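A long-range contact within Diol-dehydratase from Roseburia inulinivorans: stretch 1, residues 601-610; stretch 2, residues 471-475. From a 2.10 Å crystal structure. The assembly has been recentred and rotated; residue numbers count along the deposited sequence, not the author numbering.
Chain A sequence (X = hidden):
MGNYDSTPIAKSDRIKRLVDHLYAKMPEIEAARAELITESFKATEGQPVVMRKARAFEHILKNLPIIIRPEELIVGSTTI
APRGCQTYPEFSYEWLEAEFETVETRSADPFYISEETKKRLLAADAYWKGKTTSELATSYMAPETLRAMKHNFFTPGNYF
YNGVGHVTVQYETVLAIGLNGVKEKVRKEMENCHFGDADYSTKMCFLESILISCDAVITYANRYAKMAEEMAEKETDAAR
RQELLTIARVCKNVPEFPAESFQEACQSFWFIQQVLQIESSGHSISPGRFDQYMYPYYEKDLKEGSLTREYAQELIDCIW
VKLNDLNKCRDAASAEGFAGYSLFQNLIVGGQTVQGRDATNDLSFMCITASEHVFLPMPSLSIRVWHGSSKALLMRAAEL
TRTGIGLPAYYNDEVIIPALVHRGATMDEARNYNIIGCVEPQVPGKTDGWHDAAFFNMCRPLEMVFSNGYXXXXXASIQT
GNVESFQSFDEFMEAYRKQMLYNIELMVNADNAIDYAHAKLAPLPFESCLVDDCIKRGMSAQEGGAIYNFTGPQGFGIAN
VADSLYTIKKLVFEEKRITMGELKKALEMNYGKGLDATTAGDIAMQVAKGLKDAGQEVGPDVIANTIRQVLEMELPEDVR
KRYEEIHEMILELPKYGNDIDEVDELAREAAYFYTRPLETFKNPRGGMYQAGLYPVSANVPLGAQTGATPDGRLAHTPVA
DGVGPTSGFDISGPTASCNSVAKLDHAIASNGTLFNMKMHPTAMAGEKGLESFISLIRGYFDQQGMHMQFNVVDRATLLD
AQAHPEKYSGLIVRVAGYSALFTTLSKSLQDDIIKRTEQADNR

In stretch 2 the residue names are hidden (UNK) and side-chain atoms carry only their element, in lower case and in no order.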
# COMPACT_ATOMS: atom_id res chain seq x y z
N GLY A 601 11.38 -38.89 -17.88
CA GLY A 601 11.92 -37.76 -17.14
C GLY A 601 11.53 -37.76 -15.68
O GLY A 601 12.38 -37.52 -14.81
N ASP A 602 10.25 -38.02 -15.39
CA ASP A 602 9.77 -38.04 -14.01
C ASP A 602 10.56 -39.05 -13.17
O ASP A 602 11.09 -38.72 -12.11
CB ASP A 602 8.28 -38.39 -13.94
CG ASP A 602 7.38 -37.23 -14.30
OD1 ASP A 602 7.83 -36.07 -14.36
OD2 ASP A 602 6.18 -37.49 -14.53
N ILE A 603 10.61 -40.28 -13.65
CA ILE A 603 11.31 -41.35 -12.95
C ILE A 603 12.82 -41.07 -12.87
O ILE A 603 13.45 -41.34 -11.85
CB ILE A 603 11.03 -42.69 -13.62
CG1 ILE A 603 9.55 -43.03 -13.44
CG2 ILE A 603 11.88 -43.79 -13.01
CD1 ILE A 603 9.08 -44.17 -14.28
N ALA A 604 13.37 -40.50 -13.93
CA ALA A 604 14.78 -40.10 -13.94
C ALA A 604 15.04 -39.11 -12.82
O ALA A 604 16.02 -39.24 -12.09
CB ALA A 604 15.17 -39.51 -15.27
N MET A 605 14.15 -38.12 -12.68
CA MET A 605 14.31 -37.10 -11.64
C MET A 605 14.12 -37.70 -10.25
O MET A 605 14.84 -37.34 -9.32
CB MET A 605 13.33 -35.95 -11.86
CG MET A 605 13.59 -35.16 -13.12
SD MET A 605 15.16 -34.27 -13.12
CE MET A 605 14.77 -32.93 -11.98
N GLN A 606 13.17 -38.62 -10.12
CA GLN A 606 12.94 -39.27 -8.85
C GLN A 606 14.16 -40.09 -8.41
O GLN A 606 14.55 -40.05 -7.25
CB GLN A 606 11.72 -40.17 -8.92
CG GLN A 606 11.49 -40.92 -7.62
CD GLN A 606 10.15 -41.63 -7.59
OE1 GLN A 606 9.37 -41.54 -8.53
NE2 GLN A 606 9.89 -42.34 -6.50
N VAL A 607 14.75 -40.83 -9.34
CA VAL A 607 15.95 -41.62 -9.07
C VAL A 607 17.11 -40.72 -8.64
O VAL A 607 17.80 -41.01 -7.67
CB VAL A 607 16.34 -42.47 -10.29
CG1 VAL A 607 17.81 -42.87 -10.25
CG2 VAL A 607 15.44 -43.70 -10.39
N ALA A 608 17.29 -39.62 -9.36
CA ALA A 608 18.32 -38.64 -9.05
C ALA A 608 18.15 -38.04 -7.66
O ALA A 608 19.13 -37.82 -6.95
CB ALA A 608 18.32 -37.55 -10.09
N LYS A 609 16.91 -37.75 -7.27
CA LYS A 609 16.65 -37.12 -5.99
C LYS A 609 16.92 -38.09 -4.85
O LYS A 609 17.44 -37.70 -3.81
CB LYS A 609 15.20 -36.62 -5.91
CG LYS A 609 14.91 -35.80 -4.67
CD LYS A 609 13.41 -35.67 -4.44
CE LYS A 609 13.09 -34.39 -3.68
NZ LYS A 609 13.95 -34.22 -2.49
N GLY A 610 16.57 -39.35 -5.05
CA GLY A 610 16.84 -40.39 -4.07
C GLY A 610 18.32 -40.54 -3.79
O GLY A 610 18.73 -40.61 -2.63
N UNK A 471 3.28 -37.54 -5.40
CA UNK A 471 3.54 -37.32 -6.81
C UNK A 471 5.01 -37.60 -7.03
O UNK A 471 5.87 -36.95 -6.44
c UNK A 471 3.17 -35.90 -7.22
o UNK A 471 3.65 -34.61 -9.16
c UNK A 471 3.22 -35.69 -8.72
o UNK A 471 2.82 -36.61 -9.46
N UNK A 472 5.29 -38.60 -7.85
CA UNK A 472 6.67 -38.98 -8.13
C UNK A 472 7.53 -39.14 -6.88
O UNK A 472 8.65 -38.65 -6.82
c UNK A 472 8.15 -38.61 -10.14
o UNK A 472 7.84 -39.72 -10.58
c UNK A 472 7.32 -37.96 -9.06
n UNK A 472 9.25 -37.96 -10.52
N UNK A 473 6.98 -39.81 -5.87
CA UNK A 473 7.74 -40.12 -4.67
C UNK A 473 7.73 -39.07 -3.56
O UNK A 473 8.14 -39.36 -2.45
N UNK A 474 7.27 -37.86 -3.85
CA UNK A 474 7.19 -36.85 -2.79
C UNK A 474 5.76 -36.46 -2.45
O UNK A 474 4.85 -36.60 -3.26
c UNK A 474 8.12 -35.37 -4.67
c UNK A 474 8.00 -35.61 -3.18
c UNK A 474 9.23 -34.38 -5.01
o UNK A 474 9.85 -33.84 -4.07
o UNK A 474 9.47 -34.16 -6.21
N UNK A 475 5.57 -35.97 -1.23
CA UNK A 475 4.28 -35.44 -0.82
C UNK A 475 3.92 -34.23 -1.68
O UNK A 475 4.71 -33.30 -1.80
c UNK A 475 4.10 -36.10 3.00
c UNK A 475 3.00 -34.32 1.05
c UNK A 475 4.41 -36.32 1.53
c UNK A 475 4.28 -35.06 0.67

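Position 471 carries four side-chain atoms, two carbons and two oxygens. Both oxygens sit on the second carbon, so this is a short carboxylate. One of its oxygens lies 6.1 Å from Asp 602 OD2, its nearest approach to stretch 1, and the residue makes no contact there. The residue is Asp 471.

Position 472 has two side-chain carbons, with one oxygen and one nitrogen on the second. That is a short amide. The CA-to-CB bond points toward the helix. The amide nitrogen lies 2.5 Å from the backbone O of Asp 602 and donates a hydrogen bond to it, with an N-H...O angle of 165°. A carboxylate of the same shape would have no hydrogen to give. The residue is Asn 472.

Position 473 has no side-chain atoms. Its CA packs against the end of the Gln 606 side chain. A CB in the ideal place would point toward the helix and clash with that side-chain end. With phi/psi of 88/-13, it would also be jammed against the carbonyl O of the residue before. Both observations fit Gly 473, and the backbone angles alone call for it.

Position 474 has three side-chain carbons in a row, the third carrying two oxygens. This is the longer carboxylate. Its CA-to-CB bond points sideways, but its end comes nearer to the helix. One oxygen reaches Lys 609 CE at 3.3 Å. The residue is Glu 474, and that oxygen is OE2. Lys 609 NZ is 4.4 Å from Glu 474 OE2, beyond a salt bridge, and NZ is hydrogen-bonded elsewhere.

Position 475 has four side-chain carbons and no other element. The chain forks at the first carbon, and one arm is two carbons long. It is out of reach of stretch 1. The residue is Ile 475.

The contact is a tight turn set against one side of a helix. Residues 471 to 474 form a type I' turn, held by two backbone hydrogen bonds: Asp 471 N to Glu 474 O at 2.8 Å and Glu 474 N to Asp 471 O at 3.1 Å. Asn 472 contributes most of the covered area on the turn. Its amide bonds to Asp 602 O, which also accepts the helix bond from Gln 606 N at 2.9 Å. Gln 606 covers Asn 472 and Gly 473, while Lys 609 and Glu 474 bring opposite charges near each other.

Stretch 2 (471-475) DNGEI
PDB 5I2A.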